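PDB 6HND: aromatic-amino-acid:2-oxoglutarate transaminase from Candida albicans, which probably transfers amino groups from aromatic amino acids, and perhaps from 2-aminoadipate, to 2-oxoglutarate, using pyridoxal 5'-phosphate as cofactor. Local coordinates for residues I219-F224 with L260-K265; D268-Y273 with T330-R335; T338-K341 with L347-G350; S340-P345 with L400-N405. All blocks are in the same frame, centred on the assembly; numbering follows the deposited sequence.

The four contacts illustrate how a fold type I transaminase divides labour between a packed scaffold and a cofactor loop. Interactions 1 and 2 share helix 260-272; their centres are 14 Å apart, and F224 CD2 of the first packs on L269 CD1 of the second at 4.0 Å. Interaction 2 then joins interaction 3 through the chain itself, since strand 333-338 runs on into the cofactor-binding turn, although the two centres lie 26 Å apart. Interactions 3 and 4 share S340 and K341, have centres 11 Å apart, and both touch pyridoxal phosphate and the second subunit. Interaction 1, by contrast, keeps the side chain of I219 about 13 Å from the cofactor.

Interaction 1 of 4, residues I219-F224 with L260-K265; sequences IDLTQF and LEFRKK
I219 and F262 meet where two helices of the pyridoxal-phosphate large domain, each a connection between parallel strands of its mixed sheet, come together on one side of that sheet. The pairing is a compact example of how alpha/beta layers close: one aromatic ring from helix 260-272 is pushed against the lead-in and first turn of helix 221-229. I219 comes first. I219 CB lies 3.8 Å from CZ of F262, the two side chains crossing at about a right angle, while the CG2 branch reaches the edge of the ring in its plane. The backbone also takes part, with I219 O only 3.2 Å from F262 CZ in an oblique approach. The ring extends this far because CG of F262 stands opposite the backbone N (chi1 -170°). I219 in turn rests on V208 and E187, so that it bridges the sheet and the F262 ring.

D220 follows as N-cap. D220 OD1 accepts from the backbone N of Q223 at 3.1 Å, reached from above the carboxylate plane, and so closes the first turn. L221 CB adds a contact to the ring, 3.7 Å from F262 CE2. With CG swung opposite the backbone N (chi1 -174°), L221 sends CD2 across the aliphatic part of K265, 3.5 Å from K265 CD; the lysine chain bends at chi3 and chi4 and takes its end away. F224, buried against I266, L269 and L185, continues the packing inward, and F224 N donates to D220 O at 2.9 Å.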
# COMPACT_ATOMS: atom_id res chain seq x y z
N ILE B 219 17.72 0.91 25.88
CA ILE B 219 18.34 -0.44 26.07
C ILE B 219 19.32 -0.40 27.25
O ILE B 219 20.17 0.52 27.30
CB ILE B 219 19.05 -0.88 24.78
CG1 ILE B 219 18.01 -1.27 23.71
CG2 ILE B 219 20.01 -2.01 25.07
CD1 ILE B 219 18.58 -1.38 22.29
N ASP B 220 19.27 -1.42 28.11
CA ASP B 220 20.27 -1.63 29.19
C ASP B 220 21.50 -2.31 28.59
O ASP B 220 21.47 -3.54 28.34
CB ASP B 220 19.64 -2.45 30.32
CG ASP B 220 20.55 -2.62 31.53
OD1 ASP B 220 21.74 -2.95 31.34
OD2 ASP B 220 20.05 -2.42 32.65
N LEU B 221 22.58 -1.56 28.36
CA LEU B 221 23.75 -2.10 27.63
C LEU B 221 24.34 -3.31 28.36
O LEU B 221 24.65 -4.32 27.70
CB LEU B 221 24.79 -1.00 27.41
CG LEU B 221 25.97 -1.43 26.51
CD1 LEU B 221 25.51 -1.74 25.11
CD2 LEU B 221 27.08 -0.40 26.48
N THR B 222 24.49 -3.25 29.68
CA THR B 222 25.09 -4.35 30.48
C THR B 222 24.30 -5.64 30.22
O THR B 222 24.93 -6.68 29.95
CB THR B 222 25.19 -3.96 31.95
OG1 THR B 222 26.16 -2.92 32.06
CG2 THR B 222 25.61 -5.10 32.85
N GLN B 223 22.96 -5.58 30.26
CA GLN B 223 22.09 -6.77 30.08
C GLN B 223 22.07 -7.18 28.59
O GLN B 223 21.89 -8.37 28.33
CB GLN B 223 20.70 -6.55 30.67
CG GLN B 223 20.71 -6.52 32.20
CD GLN B 223 21.39 -7.73 32.79
OE1 GLN B 223 22.49 -7.64 33.34
NE2 GLN B 223 20.75 -8.89 32.66
N PHE B 224 22.29 -6.25 27.67
CA PHE B 224 22.36 -6.54 26.22
C PHE B 224 23.65 -7.35 25.95
O PHE B 224 23.58 -8.49 25.46
CB PHE B 224 22.22 -5.26 25.39
CG PHE B 224 22.08 -5.50 23.90
CD1 PHE B 224 21.08 -6.30 23.39
CD2 PHE B 224 22.96 -4.93 23.00
CE1 PHE B 224 20.97 -6.53 22.03
CE2 PHE B 224 22.87 -5.17 21.64
CZ PHE B 224 21.86 -5.95 21.15
N LEU B 260 25.32 9.18 20.96
CA LEU B 260 26.26 8.77 19.89
C LEU B 260 27.15 7.65 20.41
O LEU B 260 27.27 6.64 19.72
CB LEU B 260 27.06 9.98 19.41
CG LEU B 260 28.15 9.68 18.38
CD1 LEU B 260 27.59 8.93 17.16
CD2 LEU B 260 28.84 10.98 17.97
N GLU B 261 27.69 7.75 21.63
CA GLU B 261 28.69 6.76 22.11
C GLU B 261 27.99 5.41 22.38
O GLU B 261 28.59 4.36 22.08
CB GLU B 261 29.53 7.39 23.24
CG GLU B 261 29.01 7.18 24.64
CD GLU B 261 30.01 7.65 25.71
OE1 GLU B 261 30.11 6.98 26.76
OE2 GLU B 261 30.68 8.69 25.47
N PHE B 262 26.74 5.44 22.84
CA PHE B 262 25.89 4.23 23.01
C PHE B 262 25.67 3.54 21.65
O PHE B 262 25.83 2.33 21.54
CB PHE B 262 24.59 4.60 23.72
CG PHE B 262 23.76 3.43 24.16
CD1 PHE B 262 22.99 2.73 23.24
CD2 PHE B 262 23.78 3.00 25.47
CE1 PHE B 262 22.21 1.64 23.64
CE2 PHE B 262 23.02 1.91 25.87
CZ PHE B 262 22.25 1.22 24.95
N ARG B 263 25.34 4.32 20.62
CA ARG B 263 25.13 3.77 19.25
C ARG B 263 26.41 3.13 18.71
O ARG B 263 26.30 2.10 18.03
CB ARG B 263 24.64 4.86 18.29
CG ARG B 263 23.25 5.38 18.61
CD ARG B 263 23.03 6.77 18.02
NE ARG B 263 21.90 7.38 18.68
CZ ARG B 263 20.68 7.47 18.16
NH1 ARG B 263 20.43 7.09 16.92
NH2 ARG B 263 19.73 8.02 18.89
N LYS B 264 27.59 3.68 19.01
CA LYS B 264 28.86 3.09 18.52
C LYS B 264 29.01 1.71 19.14
O LYS B 264 29.43 0.82 18.42
CB LYS B 264 30.06 3.99 18.81
CG LYS B 264 30.03 5.31 18.04
CD LYS B 264 31.37 6.02 17.96
CE LYS B 264 31.21 7.50 17.72
NZ LYS B 264 32.47 8.11 17.24
N LYS B 265 28.65 1.55 20.41
CA LYS B 265 28.79 0.25 21.11
C LYS B 265 27.80 -0.77 20.54
O LYS B 265 28.17 -1.91 20.41
CB LYS B 265 28.64 0.43 22.62
CG LYS B 265 29.66 1.35 23.27
CD LYS B 265 29.78 1.09 24.74
CE LYS B 265 29.67 2.34 25.58
NZ LYS B 265 30.85 3.20 25.43

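Interaction 2 of 4, residues D268-Y273 with T330-R335; sequences DLAVKY and TGRVLR
The guanidinium of R332 lies flat against the last turns of helix 260-272: V271 CA sits over the centre of one face, 4.1 Å above the plane, and the carbonyl O of A270 also lies over a face. A270 O comes within 3.1 Å of R332 NH1, yet the angle is too poor for a hydrogen bond; the carbonyl O simply lies over the guanidinium. The group's polar demands are met beyond the helix: NH1 donates to F275 O and NH2 forms a salt bridge with D274, both in the turn that follows. A second flat group, the ring of Y273, has K272 CG over one face near the rim and L269 CD2 at its edge, and packs on L228 and E229 of helix 221-229.

R332 gets there by a bent route. Its chi1 of 148° departs from a regular staggered value, and a bend at chi3 (-51°) turns the planar end onto the helix. Along the way R332 CD rests 4.0 Å from CB of A270, and R332 NE lies 4.1 Å from CG2 of V271, whose side chain crosses the arginine at about a right angle. The carbonyls at this C-terminal helix end would probably make the setting favourable for a positive charge. D328 OD1 accepts from the backbone N of R332, just ahead of the strand.

The contact thus ties the end of a beta-alpha-beta crossover helix to the residue that leads into strand 333-338, which runs parallel to strand 276-280 in the large-domain sheet of fold type I transaminases.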
# COMPACT_ATOMS: atom_id res chain seq x y z
N ASP B 268 29.08 -1.81 17.10
CA ASP B 268 30.28 -2.67 17.28
C ASP B 268 29.81 -4.07 17.64
O ASP B 268 30.41 -5.03 17.13
CB ASP B 268 31.27 -2.09 18.31
CG ASP B 268 32.09 -0.92 17.78
OD1 ASP B 268 32.02 -0.65 16.57
OD2 ASP B 268 32.77 -0.28 18.59
N LEU B 269 28.77 -4.19 18.47
CA LEU B 269 28.18 -5.52 18.82
C LEU B 269 27.46 -6.10 17.59
O LEU B 269 27.49 -7.32 17.42
CB LEU B 269 27.23 -5.37 19.99
CG LEU B 269 27.90 -5.12 21.34
CD1 LEU B 269 26.90 -4.51 22.33
CD2 LEU B 269 28.51 -6.41 21.86
N ALA B 270 26.89 -5.25 16.73
CA ALA B 270 26.21 -5.70 15.49
C ALA B 270 27.25 -6.34 14.55
O ALA B 270 26.89 -7.33 13.90
CB ALA B 270 25.47 -4.56 14.83
N VAL B 271 28.48 -5.80 14.51
CA VAL B 271 29.61 -6.34 13.69
C VAL B 271 30.09 -7.66 14.33
O VAL B 271 30.20 -8.67 13.60
CB VAL B 271 30.73 -5.30 13.52
CG1 VAL B 271 31.96 -5.87 12.78
CG2 VAL B 271 30.24 -4.06 12.80
N LYS B 272 30.32 -7.66 15.64
CA LYS B 272 30.96 -8.80 16.35
C LYS B 272 30.06 -10.04 16.34
O LYS B 272 30.61 -11.16 16.25
CB LYS B 272 31.25 -8.41 17.80
CG LYS B 272 31.70 -9.55 18.69
CD LYS B 272 32.44 -9.06 19.91
CE LYS B 272 32.74 -10.18 20.87
NZ LYS B 272 33.36 -9.66 22.11
N TYR B 273 28.75 -9.85 16.49
CA TYR B 273 27.74 -10.94 16.52
C TYR B 273 27.00 -11.01 15.17
O TYR B 273 26.08 -11.83 15.03
CB TYR B 273 26.83 -10.78 17.73
CG TYR B 273 27.55 -10.93 19.04
CD1 TYR B 273 27.84 -12.19 19.57
CD2 TYR B 273 27.97 -9.81 19.74
CE1 TYR B 273 28.53 -12.32 20.77
CE2 TYR B 273 28.66 -9.93 20.95
CZ TYR B 273 28.95 -11.19 21.45
OH TYR B 273 29.63 -11.27 22.63
N THR B 330 28.95 -0.99 5.74
CA THR B 330 28.71 -2.23 4.94
C THR B 330 27.25 -2.39 4.50
O THR B 330 27.01 -3.27 3.69
CB THR B 330 29.10 -3.46 5.75
OG1 THR B 330 28.21 -3.52 6.87
CG2 THR B 330 30.55 -3.41 6.20
N GLY B 331 26.32 -1.58 5.00
CA GLY B 331 24.90 -1.69 4.64
C GLY B 331 24.17 -2.65 5.57
O GLY B 331 23.18 -3.25 5.14
N ARG B 332 24.62 -2.78 6.82
CA ARG B 332 24.02 -3.70 7.82
C ARG B 332 22.85 -2.99 8.51
O ARG B 332 22.06 -3.66 9.21
CB ARG B 332 25.18 -4.17 8.70
CG ARG B 332 24.88 -4.48 10.16
CD ARG B 332 26.19 -4.51 10.93
NE ARG B 332 27.20 -5.37 10.33
CZ ARG B 332 27.19 -6.70 10.35
NH1 ARG B 332 26.20 -7.36 10.92
NH2 ARG B 332 28.19 -7.39 9.81
N VAL B 333 22.74 -1.67 8.31
CA VAL B 333 21.63 -0.81 8.81
C VAL B 333 20.59 -0.57 7.70
O VAL B 333 20.97 -0.18 6.55
CB VAL B 333 22.16 0.55 9.30
CG1 VAL B 333 21.06 1.52 9.67
CG2 VAL B 333 23.11 0.34 10.47
N LEU B 334 19.33 -0.71 8.08
CA LEU B 334 18.19 -0.23 7.26
C LEU B 334 17.46 0.83 8.08
O LEU B 334 16.96 0.50 9.17
CB LEU B 334 17.28 -1.43 6.95
CG LEU B 334 16.13 -1.16 5.99
CD1 LEU B 334 15.68 -2.45 5.34
CD2 LEU B 334 14.97 -0.47 6.72
N ARG B 335 17.41 2.07 7.59
CA ARG B 335 16.70 3.17 8.31
C ARG B 335 15.26 3.29 7.78
O ARG B 335 15.07 3.42 6.55
CB ARG B 335 17.41 4.51 8.16
CG ARG B 335 16.64 5.65 8.79
CD ARG B 335 17.31 6.99 8.57
NE ARG B 335 16.61 8.13 9.16
CZ ARG B 335 16.66 8.48 10.44
NH1 ARG B 335 17.33 7.75 11.31
NH2 ARG B 335 15.99 9.55 10.84

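Interaction 3 of 4, residues T338-K341 with L347-G350; sequences TFSK and LRLG. With PLP (pyridoxal-5'-phosphate), chain E.
F339 and L349 carry the backbone link between the segments, which lie on successive antiparallel strands and the cofactor-binding turn between them. F339 N donates to L349 O at 3.0 Å with an N-H...O angle of 167°, and T338 pairs with G350 as a non-hydrogen-bonded pair; with no side chain on G350, the two CA atoms come very close. The apolar contacts involve F339, L347 and L349, none of which bonds the phosphate. F339 and L349 run side by side, pointing the same way, with CD2 of F339 3.7 Å from CD2 of L349, and L347 CD1 approaches F339 CB at 3.6 Å.

Polar bonds converge on the cofactor's phosphate. With OG1 set opposite the backbone N (chi1 -177°), T338 OG1 gives a short bond to PLP O2P (2.5 Å) while accepting from S340 N in an ST turn. S340 OG donates to the same O2P at 2.6 Å and receives a water, which also takes the N-H of L349. R348 points away at its base but returns through bends at chi2 and chi3, and R348 NH1 meets PLP O3P at 2.9 Å, at the edge of the guanidinium and nearly straight (171°). NH1 also donates to the backbone O of P345, so the guanidinium is held by protein as well as by phosphate. A166 N, S167 N, Y283, N252 and Y130 of the second subunit supply further hydrogen bonds to the cofactor.

The covalent link is separate: K341 NZ is bonded to PLP C4A at 1.3 Å, consistent with an imine. The crystal therefore probably holds the internal aldimine, the resting form of such transaminases, with T338, S340 and R348 bonding its phosphate from both segments.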
# COMPACT_ATOMS: atom_id res chain seq x y z
N THR B 338 9.16 8.03 7.88
CA THR B 338 7.74 8.28 7.52
C THR B 338 7.47 9.79 7.42
O THR B 338 8.20 10.58 8.08
CB THR B 338 6.80 7.57 8.52
OG1 THR B 338 5.41 7.73 8.17
CG2 THR B 338 6.99 8.08 9.93
N PHE B 339 6.43 10.16 6.69
CA PHE B 339 5.89 11.54 6.64
C PHE B 339 4.71 11.64 7.60
O PHE B 339 4.10 12.70 7.64
CB PHE B 339 5.50 11.96 5.22
CG PHE B 339 6.67 12.05 4.26
CD1 PHE B 339 7.50 13.15 4.28
CD2 PHE B 339 6.93 11.03 3.36
CE1 PHE B 339 8.58 13.23 3.40
CE2 PHE B 339 8.02 11.11 2.51
CZ PHE B 339 8.84 12.21 2.52
N SER B 340 4.42 10.56 8.34
CA SER B 340 3.23 10.47 9.22
C SER B 340 3.27 11.55 10.30
O SER B 340 2.28 12.24 10.53
CB SER B 340 3.07 9.09 9.80
OG SER B 340 2.60 8.16 8.82
N LYS B 341 4.41 11.68 10.98
CA LYS B 341 4.45 12.47 12.21
C LYS B 341 5.00 13.88 11.92
O LYS B 341 4.74 14.79 12.70
CB LYS B 341 5.12 11.65 13.34
CG LYS B 341 4.68 10.18 13.45
CD LYS B 341 3.89 9.78 14.70
CE LYS B 341 3.21 8.40 14.66
NZ LYS B 341 4.17 7.29 14.46
N LEU B 347 -1.35 10.41 4.78
CA LEU B 347 -0.62 10.31 3.49
C LEU B 347 -0.44 8.82 3.17
O LEU B 347 -0.62 8.44 1.98
CB LEU B 347 0.76 10.98 3.56
CG LEU B 347 0.84 12.47 3.82
CD1 LEU B 347 2.30 12.87 3.82
CD2 LEU B 347 0.07 13.30 2.79
N ARG B 348 -0.07 8.03 4.20
CA ARG B 348 0.46 6.65 4.04
C ARG B 348 1.68 6.73 3.10
O ARG B 348 1.62 6.20 1.98
CB ARG B 348 -0.60 5.72 3.43
CG ARG B 348 -1.86 5.48 4.25
CD ARG B 348 -1.59 4.67 5.49
NE ARG B 348 -1.04 5.57 6.49
CZ ARG B 348 -0.35 5.21 7.55
NH1 ARG B 348 0.07 6.15 8.38
NH2 ARG B 348 -0.07 3.93 7.79
N LEU B 349 2.71 7.45 3.51
CA LEU B 349 3.93 7.74 2.71
C LEU B 349 5.13 7.82 3.64
O LEU B 349 5.01 8.41 4.72
CB LEU B 349 3.79 9.05 1.92
CG LEU B 349 4.81 9.21 0.80
CD1 LEU B 349 4.50 8.25 -0.32
CD2 LEU B 349 4.84 10.64 0.28
N GLY B 350 6.21 7.17 3.24
CA GLY B 350 7.50 7.24 3.93
C GLY B 350 8.61 6.83 3.01
O GLY B 350 8.38 6.79 1.77
N1 PLP E . 7.11 3.22 14.63
C2 PLP E . 6.98 4.02 15.68
C2A PLP E . 8.02 3.93 16.74
C3 PLP E . 5.90 4.95 15.76
O3 PLP E . 5.80 5.76 16.85
C4 PLP E . 4.94 5.00 14.71
C4A PLP E . 3.88 6.03 14.75
C5 PLP E . 5.13 4.14 13.61
C6 PLP E . 6.20 3.27 13.64
C5A PLP E . 4.14 4.02 12.48
O4P PLP E . 4.16 5.11 11.52
P PLP E . 3.22 5.03 10.20
O1P PLP E . 3.18 3.57 9.76
O2P PLP E . 3.95 6.00 9.26
O3P PLP E . 1.87 5.52 10.61
O HOH W 1 2.10 9.02 6.25

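Interaction 4 of 4, residues S340-P345 with L400-N405; sequences SKLFAP and LKMRLN. With PLP (pyridoxal-5'-phosphate), chain E.
M402 is folded at its second and third torsions (chi2 -123°, chi3 -47°), and these bends swing its terminal CE from helix 392-418 onto the backbone of K341 and L342. The methyl carbon M402 CE ends 3.4 Å from K341 O and 3.8 Å from L342 CA, with M402 SD 4.0 Å from L342 O. The end of the K341 side chain leads away from the helix: bent at chi2 (-113°) and again at chi4, it carries NZ to its covalent bond with PLP C4A, and the backbone O of K341 is the atom that meets M402.

The contact is thus a single methionine side chain laid against loop backbone, without any hydrogen bond across it. L342 adds a side-chain touch, L342 CD2 lying 4.2 Å from M402 CE. R403, next along the helix, is tied to T287 by its NE. From the second subunit, Y130 packs on K341, and P52, F51 and L128 of that subunit pack on F343, A344 and P345.

Helix 392-418 leads on toward the four-stranded antiparallel sheet near the C-terminus, and M437, just before strand 438-443 of that sheet, also packs on K341. The lysine-bearing loop meets the long helix, M437 and the partner subunit, at the pyridoxal-phosphate site of a dimeric fold type I transaminase.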
# COMPACT_ATOMS: atom_id res chain seq x y z
N SER B 340 4.42 10.56 8.34
CA SER B 340 3.23 10.47 9.22
C SER B 340 3.27 11.55 10.30
O SER B 340 2.28 12.24 10.53
CB SER B 340 3.07 9.09 9.80
OG SER B 340 2.60 8.16 8.82
N LYS B 341 4.41 11.68 10.98
CA LYS B 341 4.45 12.47 12.21
C LYS B 341 5.00 13.88 11.92
O LYS B 341 4.74 14.79 12.70
CB LYS B 341 5.12 11.65 13.34
CG LYS B 341 4.68 10.18 13.45
CD LYS B 341 3.89 9.78 14.70
CE LYS B 341 3.21 8.40 14.66
NZ LYS B 341 4.17 7.29 14.46
N LEU B 342 5.61 14.09 10.74
CA LEU B 342 6.13 15.39 10.34
C LEU B 342 5.20 16.09 9.33
O LEU B 342 5.39 17.28 9.13
CB LEU B 342 7.48 15.22 9.65
CG LEU B 342 8.69 14.92 10.53
CD1 LEU B 342 9.92 14.76 9.67
CD2 LEU B 342 8.88 16.02 11.57
N PHE B 343 4.36 15.35 8.59
CA PHE B 343 3.45 15.92 7.57
C PHE B 343 2.02 15.50 7.94
O PHE B 343 1.30 16.37 8.46
CB PHE B 343 3.91 15.51 6.17
CG PHE B 343 3.34 16.31 5.03
CD1 PHE B 343 1.97 16.39 4.82
CD2 PHE B 343 4.18 16.96 4.14
CE1 PHE B 343 1.45 17.10 3.75
CE2 PHE B 343 3.66 17.68 3.07
CZ PHE B 343 2.30 17.76 2.89
N ALA B 344 1.62 14.24 7.72
CA ALA B 344 0.31 13.71 8.21
C ALA B 344 0.23 12.18 8.10
O ALA B 344 0.69 11.58 7.14
CB ALA B 344 -0.79 14.37 7.42
N PRO B 345 -0.38 11.47 9.07
CA PRO B 345 -0.51 10.02 8.95
C PRO B 345 -1.32 9.54 7.74
O PRO B 345 -0.99 8.50 7.19
CB PRO B 345 -1.23 9.64 10.25
CG PRO B 345 -0.88 10.75 11.20
CD PRO B 345 -0.90 11.99 10.34
N LEU B 400 11.54 22.53 12.28
CA LEU B 400 11.95 23.34 13.45
C LEU B 400 10.74 24.11 14.03
O LEU B 400 10.64 24.18 15.29
CB LEU B 400 13.10 24.27 13.07
CG LEU B 400 14.40 23.54 12.72
CD1 LEU B 400 15.48 24.54 12.38
CD2 LEU B 400 14.84 22.62 13.84
N LYS B 401 9.81 24.58 13.21
CA LYS B 401 8.56 25.21 13.74
C LYS B 401 7.77 24.18 14.55
O LYS B 401 7.31 24.52 15.66
CB LYS B 401 7.67 25.77 12.62
CG LYS B 401 8.20 26.98 11.88
CD LYS B 401 7.19 27.52 10.93
CE LYS B 401 7.63 28.81 10.26
NZ LYS B 401 8.85 28.61 9.46
N MET B 402 7.66 22.96 14.02
CA MET B 402 6.94 21.86 14.71
C MET B 402 7.66 21.52 16.02
O MET B 402 6.99 21.25 17.01
CB MET B 402 6.86 20.59 13.86
CG MET B 402 6.22 20.79 12.50
SD MET B 402 4.80 19.70 12.27
CE MET B 402 5.46 18.13 12.82
N ARG B 403 9.00 21.52 15.99
CA ARG B 403 9.86 21.26 17.17
C ARG B 403 9.44 22.15 18.35
O ARG B 403 9.27 21.60 19.49
CB ARG B 403 11.33 21.49 16.79
CG ARG B 403 12.29 21.33 17.95
CD ARG B 403 13.73 21.42 17.51
NE ARG B 403 14.56 21.50 18.70
CZ ARG B 403 14.74 22.61 19.43
NH1 ARG B 403 14.16 23.76 19.11
NH2 ARG B 403 15.52 22.55 20.49
N LEU B 404 9.27 23.45 18.08
CA LEU B 404 8.96 24.50 19.08
C LEU B 404 7.63 24.18 19.74
O LEU B 404 7.57 24.35 20.97
CB LEU B 404 8.86 25.88 18.43
CG LEU B 404 10.19 26.59 18.20
CD1 LEU B 404 9.93 28.01 17.70
CD2 LEU B 404 11.02 26.60 19.48
N ASN B 405 6.62 23.82 18.95
CA ASN B 405 5.28 23.44 19.47
C ASN B 405 5.43 22.25 20.44
O ASN B 405 4.93 22.32 21.58
CB ASN B 405 4.31 22.99 18.37
CG ASN B 405 3.26 24.02 18.03
OD1 ASN B 405 2.14 23.96 18.54
ND2 ASN B 405 3.60 24.93 17.13
N1 PLP E . 7.11 3.22 14.63
C2 PLP E . 6.98 4.02 15.68
C2A PLP E . 8.02 3.93 16.74
C3 PLP E . 5.90 4.95 15.76
O3 PLP E . 5.80 5.76 16.85
C4 PLP E . 4.94 5.00 14.71
C4A PLP E . 3.88 6.03 14.75
C5 PLP E . 5.13 4.14 13.61
C6 PLP E . 6.20 3.27 13.64
C5A PLP E . 4.14 4.02 12.48
O4P PLP E . 4.16 5.11 11.52
P PLP E . 3.22 5.03 10.20
O1P PLP E . 3.18 3.57 9.76
O2P PLP E . 3.95 6.00 9.26
O3P PLP E . 1.87 5.52 10.61